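Local coordinates for protein RNA polymerase sigma-H factor (PDB 3MZY) that probably acts as a sigma-70 family initiation factor, binding DNA and directing RNA polymerase to specific promoter sites, at residues L13-A18 / S31-C36; K112-V117 / D142-R147. All coordinates share one frame; numbering follows the deposited sequence.

Contact 1 (L13-A18 / S31-C36); sequences LGLLKA and SFAFLC
Gly14 meets Cys36 where two helices of sigma-70 region 2 pack against each other, helix 8-21 running roughly antiparallel to helix 29-50 with 138° between the segment directions. The axes come within 8.1 Å, a close spacing made possible by small residues on both sides. With no side chain at Gly14, its CA can sit 4.9 Å from the CA of Cys36, and the carbonyl Gly14 O touches Cys36 CB at 3.2 Å. Leu15 leaves its backbone pointing away from the partner helix, yet its CD1 still grazes Ala33 CB; the side chain also packs against Phe102, Leu118 and Leu121. Lys17 lies at the margin, and its ammonium is carried off to a salt bridge with Glu40 further along helix 29-50. Ala18 contributes the largest share of the buried surface. Its CB sits over the backbone of the other helix, 3.7 Å from Ala33 CA, and also touches the CB atoms of Ala33 and Cys36. Beyond it, Phe32 holds CG anti to the backbone N (chi1 -175°), and the ring borders the alanine backbone. Cys36 SG lies over one face of this ring, displaced toward the rim, while Ala18 O approaches the ring edge near its plane, 3.2 Å from Phe32 CE2.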
loop_
_atom_site.group_PDB
_atom_site.type_symbol
_atom_site.label_atom_id
_atom_site.label_comp_id
_atom_site.label_asym_id
_atom_site.label_seq_id
_atom_site.Cartn_x
_atom_site.Cartn_y
_atom_site.Cartn_z
ATOM N N LEU A 13 0.211 -4.579 3.735
ATOM C CA LEU A 13 -0.625 -5.706 3.330
ATOM C C LEU A 13 -1.892 -5.149 2.667
ATOM O O LEU A 13 -2.237 -5.548 1.542
ATOM C CB LEU A 13 -1.011 -6.566 4.544
ATOM C CG LEU A 13 -1.268 -8.074 4.430
ATOM C CD1 LEU A 13 -2.427 -8.454 5.358
ATOM C CD2 LEU A 13 -1.540 -8.578 2.993
ATOM N N GLY A 14 -2.560 -4.227 3.379
ATOM C CA GLY A 14 -3.749 -3.520 2.889
ATOM C C GLY A 14 -3.546 -2.993 1.480
ATOM O O GLY A 14 -4.406 -3.187 0.622
ATOM N N LEU A 15 -2.394 -2.369 1.235
ATOM C CA LEU A 15 -2.087 -1.789 -0.054
ATOM C C LEU A 15 -1.913 -2.852 -1.140
ATOM O O LEU A 15 -2.440 -2.702 -2.246
ATOM C CB LEU A 15 -0.834 -0.897 0.026
ATOM C CG LEU A 15 -0.239 -0.359 -1.290
ATOM C CD1 LEU A 15 -1.147 0.671 -1.947
ATOM C CD2 LEU A 15 1.141 0.243 -1.091
ATOM N N LEU A 16 -1.144 -3.900 -0.825
ATOM C CA LEU A 16 -0.929 -5.033 -1.708
ATOM C C LEU A 16 -2.245 -5.701 -2.095
ATOM O O LEU A 16 -2.401 -6.187 -3.220
ATOM C CB LEU A 16 -0.015 -6.045 -1.021
ATOM C CG LEU A 16 1.444 -6.225 -1.456
ATOM C CD1 LEU A 16 2.036 -4.972 -2.086
ATOM C CD2 LEU A 16 2.268 -6.677 -0.258
ATOM N N LYS A 17 -3.171 -5.729 -1.141
ATOM C CA LYS A 17 -4.530 -6.218 -1.365
ATOM C C LYS A 17 -5.264 -5.270 -2.296
ATOM O O LYS A 17 -5.886 -5.706 -3.262
ATOM C CB LYS A 17 -5.291 -6.332 -0.041
ATOM C CG LYS A 17 -5.098 -7.660 0.678
ATOM C CD LYS A 17 -6.121 -7.840 1.793
ATOM C CE LYS A 17 -5.716 -8.956 2.726
ATOM N NZ LYS A 17 -6.803 -9.243 3.701
ATOM N N ALA A 18 -5.178 -3.972 -1.998
ATOM C CA ALA A 18 -5.756 -2.939 -2.845
ATOM C C ALA A 18 -5.367 -3.159 -4.305
ATOM O O ALA A 18 -6.225 -3.190 -5.184
ATOM C CB ALA A 18 -5.312 -1.562 -2.376
ATOM N N SER A 31 -9.173 5.903 -3.345
ATOM C CA SER A 31 -10.140 5.588 -2.298
ATOM C C SER A 31 -10.211 4.090 -2.008
ATOM O O SER A 31 -10.488 3.680 -0.885
ATOM C CB SER A 31 -11.524 6.170 -2.611
ATOM O OG SER A 31 -11.870 5.939 -3.959
ATOM N N PHE A 32 -9.930 3.261 -3.006
ATOM C CA PHE A 32 -9.937 1.819 -2.757
ATOM C C PHE A 32 -8.757 1.449 -1.860
ATOM O O PHE A 32 -8.896 0.653 -0.928
ATOM C CB PHE A 32 -9.972 0.982 -4.058
ATOM C CG PHE A 32 -10.091 -0.515 -3.811
ATOM C CD1 PHE A 32 -11.255 -1.056 -3.238
ATOM C CD2 PHE A 32 -9.032 -1.383 -4.125
ATOM C CE1 PHE A 32 -11.371 -2.440 -2.991
ATOM C CE2 PHE A 32 -9.139 -2.764 -3.889
ATOM C CZ PHE A 32 -10.313 -3.292 -3.321
ATOM N N ALA A 33 -7.615 2.061 -2.122
ATOM C CA ALA A 33 -6.429 1.822 -1.320
ATOM C C ALA A 33 -6.660 2.241 0.128
ATOM O O ALA A 33 -6.328 1.500 1.063
ATOM C CB ALA A 33 -5.231 2.539 -1.918
ATOM N N PHE A 34 -7.275 3.414 0.295
ATOM C CA PHE A 34 -7.555 4.004 1.603
ATOM C C PHE A 34 -8.459 3.056 2.397
ATOM O O PHE A 34 -8.187 2.744 3.562
ATOM C CB PHE A 34 -8.173 5.400 1.392
ATOM C CG PHE A 34 -8.716 6.055 2.650
ATOM C CD1 PHE A 34 -7.860 6.568 3.628
ATOM C CD2 PHE A 34 -10.099 6.212 2.823
ATOM C CE1 PHE A 34 -8.392 7.207 4.788
ATOM C CE2 PHE A 34 -10.626 6.845 3.965
ATOM C CZ PHE A 34 -9.782 7.338 4.944
ATOM N N LEU A 35 -9.505 2.565 1.743
ATOM C CA LEU A 35 -10.362 1.527 2.317
ATOM C C LEU A 35 -9.618 0.257 2.788
ATOM O O LEU A 35 -9.680 -0.087 3.979
ATOM C CB LEU A 35 -11.489 1.175 1.340
ATOM C CG LEU A 35 -12.903 1.705 1.605
ATOM C CD1 LEU A 35 -13.843 0.542 1.911
ATOM C CD2 LEU A 35 -12.992 2.819 2.702
ATOM N N CYS A 36 -8.910 -0.414 1.864
ATOM C CA CYS A 36 -8.175 -1.647 2.188
ATOM C C CYS A 36 -7.156 -1.430 3.279
ATOM O O CYS A 36 -7.020 -2.265 4.180
ATOM C CB CYS A 36 -7.485 -2.250 0.965
ATOM S SG CYS A 36 -8.661 -2.735 -0.316
#

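Contact 2 (K112-V117 / D142-R147); sequences KFEKEV and DNTIQR
Glu114 and Thr144, whose CA atoms are 6.1 Å apart, mark the place where helix 112-121 crosses helix 138-159 nearly perpendicularly, at -96° with 9.6 Å between the segment axes. Sequence and topology are consistent with sigma-70 region 4, in which helices 127-134 and 138-159 would form the helix-turn-helix and helix 112-121 packs across the second of them.

Thr144 is the residue around which the others gather. Its methyl CG2 presses on Val117, 3.5 Å from Val117 CG2, and also meets the CA and CG of Glu114. Next to it, Val117 CG1 touches Ile145 CG1 at 3.8 Å, the two side chains crossing at about a right angle; Leu134 and Ile148 continue this apolar layer around Val117. The other branch of Thr144, the hydroxyl, puts OG1 3.2 Å from Phe113 CE2. That oxygen is hydrogen-bonded to Ser140 O and also receives a weak bond from Arg147 NH2. Phe113 itself takes part in a cation-pi interaction with Lys136.

Arg147 bends at chi3 (-52°), which brings NE round to face Glu114. NE donates to the anti lone pair of Glu114 OE2 over 2.8 Å, fairly straight at 155° and close to the guanidinium plane. The far end of the group turns back toward the carboxylate stem, NH2 lying 3.8 Å from Glu114 CG.

The buried Glu114 carboxylate is thus held at both oxygens: OE2 by Arg147 and by a salt bridge to Lys151, OE1 by the backbone N of Ser111, just ahead of its helix. Two cations and an N-H around it would favour its ionised form.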
loop_
_atom_site.group_PDB
_atom_site.type_symbol
_atom_site.label_atom_id
_atom_site.label_comp_id
_atom_site.label_asym_id
_atom_site.label_seq_id
_atom_site.Cartn_x
_atom_site.Cartn_y
_atom_site.Cartn_z
ATOM N N LYS A 112 11.968 9.784 -4.277
ATOM C CA LYS A 112 11.764 10.392 -2.959
ATOM C C LYS A 112 10.280 10.802 -2.748
ATOM O O LYS A 112 9.700 10.537 -1.689
ATOM C CB LYS A 112 12.678 11.601 -2.793
ATOM C CG LYS A 112 12.702 12.159 -1.393
ATOM C CD LYS A 112 12.905 13.669 -1.404
ATOM C CE LYS A 112 13.208 14.162 -0.014
ATOM N NZ LYS A 112 13.040 15.630 0.059
ATOM N N PHE A 113 9.675 11.423 -3.764
ATOM C CA PHE A 113 8.250 11.801 -3.744
ATOM C C PHE A 113 7.341 10.574 -3.552
ATOM O O PHE A 113 6.482 10.559 -2.669
ATOM C CB PHE A 113 7.884 12.585 -5.024
ATOM C CG PHE A 113 6.507 13.226 -4.998
ATOM C CD1 PHE A 113 5.884 13.569 -3.790
ATOM C CD2 PHE A 113 5.850 13.515 -6.196
ATOM C CE1 PHE A 113 4.614 14.170 -3.761
ATOM C CE2 PHE A 113 4.586 14.129 -6.195
ATOM C CZ PHE A 113 3.954 14.452 -4.960
ATOM N N GLU A 114 7.551 9.546 -4.363
ATOM C CA GLU A 114 6.802 8.293 -4.234
ATOM C C GLU A 114 6.935 7.674 -2.837
ATOM O O GLU A 114 5.947 7.188 -2.272
ATOM C CB GLU A 114 7.230 7.311 -5.318
ATOM C CG GLU A 114 6.705 7.659 -6.690
ATOM C CD GLU A 114 7.445 6.943 -7.829
ATOM O OE1 GLU A 114 8.500 6.300 -7.567
ATOM O OE2 GLU A 114 6.977 7.036 -8.994
ATOM N N LYS A 115 8.138 7.724 -2.268
ATOM C CA LYS A 115 8.371 7.231 -0.908
ATOM C C LYS A 115 7.652 8.070 0.156
ATOM O O LYS A 115 7.151 7.527 1.155
ATOM C CB LYS A 115 9.859 7.194 -0.588
ATOM C CG LYS A 115 10.621 6.076 -1.292
ATOM C CD LYS A 115 12.091 6.375 -1.196
ATOM C CE LYS A 115 12.901 5.184 -1.511
ATOM N NZ LYS A 115 14.357 5.544 -1.629
ATOM N N GLU A 116 7.628 9.386 -0.047
ATOM C CA GLU A 116 6.991 10.294 0.908
ATOM C C GLU A 116 5.492 10.007 0.943
ATOM O O GLU A 116 4.900 9.958 2.011
ATOM C CB GLU A 116 7.231 11.758 0.526
ATOM C CG GLU A 116 8.583 12.319 0.911
ATOM C CD GLU A 116 8.790 13.750 0.399
ATOM O OE1 GLU A 116 9.377 14.574 1.144
ATOM O OE2 GLU A 116 8.364 14.059 -0.748
ATOM N N VAL A 117 4.907 9.800 -0.236
ATOM C CA VAL A 117 3.489 9.487 -0.373
ATOM C C VAL A 117 3.159 8.119 0.234
ATOM O O VAL A 117 2.197 7.973 0.995
ATOM C CB VAL A 117 3.032 9.573 -1.864
ATOM C CG1 VAL A 117 1.659 8.900 -2.064
ATOM C CG2 VAL A 117 2.981 11.042 -2.327
ATOM N N ASP A 142 -2.567 12.065 -6.291
ATOM C CA ASP A 142 -3.339 11.043 -6.940
ATOM C C ASP A 142 -2.525 10.320 -8.008
ATOM O O ASP A 142 -2.575 9.100 -8.108
ATOM C CB ASP A 142 -4.577 11.666 -7.558
ATOM C CG ASP A 142 -5.503 10.644 -8.138
ATOM O OD1 ASP A 142 -6.161 9.932 -7.353
ATOM O OD2 ASP A 142 -5.573 10.556 -9.383
ATOM N N ASN A 143 -1.774 11.089 -8.789
ATOM C CA ASN A 143 -0.943 10.556 -9.850
ATOM C C ASN A 143 0.231 9.745 -9.317
ATOM O O ASN A 143 0.693 8.800 -9.983
ATOM C CB ASN A 143 -0.433 11.694 -10.734
ATOM C CG ASN A 143 -1.510 12.270 -11.636
ATOM O OD1 ASN A 143 -2.532 11.632 -11.908
ATOM N ND2 ASN A 143 -1.274 13.480 -12.126
ATOM N N THR A 144 0.714 10.134 -8.137
ATOM C CA THR A 144 1.794 9.432 -7.449
ATOM C C THR A 144 1.322 8.072 -6.912
ATOM O O THR A 144 1.984 7.059 -7.113
ATOM C CB THR A 144 2.366 10.287 -6.300
ATOM O OG1 THR A 144 2.977 11.448 -6.861
ATOM C CG2 THR A 144 3.413 9.514 -5.472
ATOM N N ILE A 145 0.183 8.063 -6.236
ATOM C CA ILE A 145 -0.452 6.831 -5.778
ATOM C C ILE A 145 -0.653 5.895 -6.970
ATOM O O ILE A 145 -0.525 4.677 -6.841
ATOM C CB ILE A 145 -1.807 7.133 -5.115
ATOM C CG1 ILE A 145 -1.588 7.820 -3.761
ATOM C CG2 ILE A 145 -2.647 5.873 -4.974
ATOM C CD1 ILE A 145 -2.858 8.296 -3.051
ATOM N N GLN A 146 -0.944 6.483 -8.123
ATOM C CA GLN A 146 -1.246 5.732 -9.314
ATOM C C GLN A 146 0.037 5.135 -9.895
ATOM O O GLN A 146 0.031 4.009 -10.398
ATOM C CB GLN A 146 -1.943 6.632 -10.335
ATOM C CG GLN A 146 -2.541 5.889 -11.525
ATOM C CD GLN A 146 -3.893 5.278 -11.196
ATOM O OE1 GLN A 146 -4.634 5.795 -10.347
ATOM N NE2 GLN A 146 -4.223 4.171 -11.862
ATOM N N ARG A 147 1.131 5.896 -9.826
ATOM C CA ARG A 147 2.455 5.388 -10.220
ATOM C C ARG A 147 2.923 4.294 -9.290
ATOM O O ARG A 147 3.501 3.311 -9.742
ATOM C CB ARG A 147 3.508 6.493 -10.224
ATOM C CG ARG A 147 3.495 7.383 -11.428
ATOM C CD ARG A 147 4.837 8.102 -11.545
ATOM N NE ARG A 147 5.249 8.793 -10.319
ATOM C CZ ARG A 147 4.682 9.913 -9.858
ATOM N NH1 ARG A 147 3.661 10.447 -10.519
ATOM N NH2 ARG A 147 5.111 10.487 -8.728
#

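Contact 1 closes before contact 2 opens, so the two come in series along the chain, separated by a section that includes the unmodelled residues 53-89. Their centres are 15 Å apart and their nearest atoms about 5 Å, so the two lie near each other without direct contact, and they share no helix. Contact 1 joins helices 8-21 and 29-50 of region 2; contact 2 joins helices 112-121 and 138-159. Side chains bridge the two: Leu15 reaches Leu118 and Leu121 on helix 112-121, while Ile145 meets Phe29 and Ser30 on helix 29-50. In this crystal structure the region 2 helices thus pack directly against the C-terminal helices, which are probably region 4.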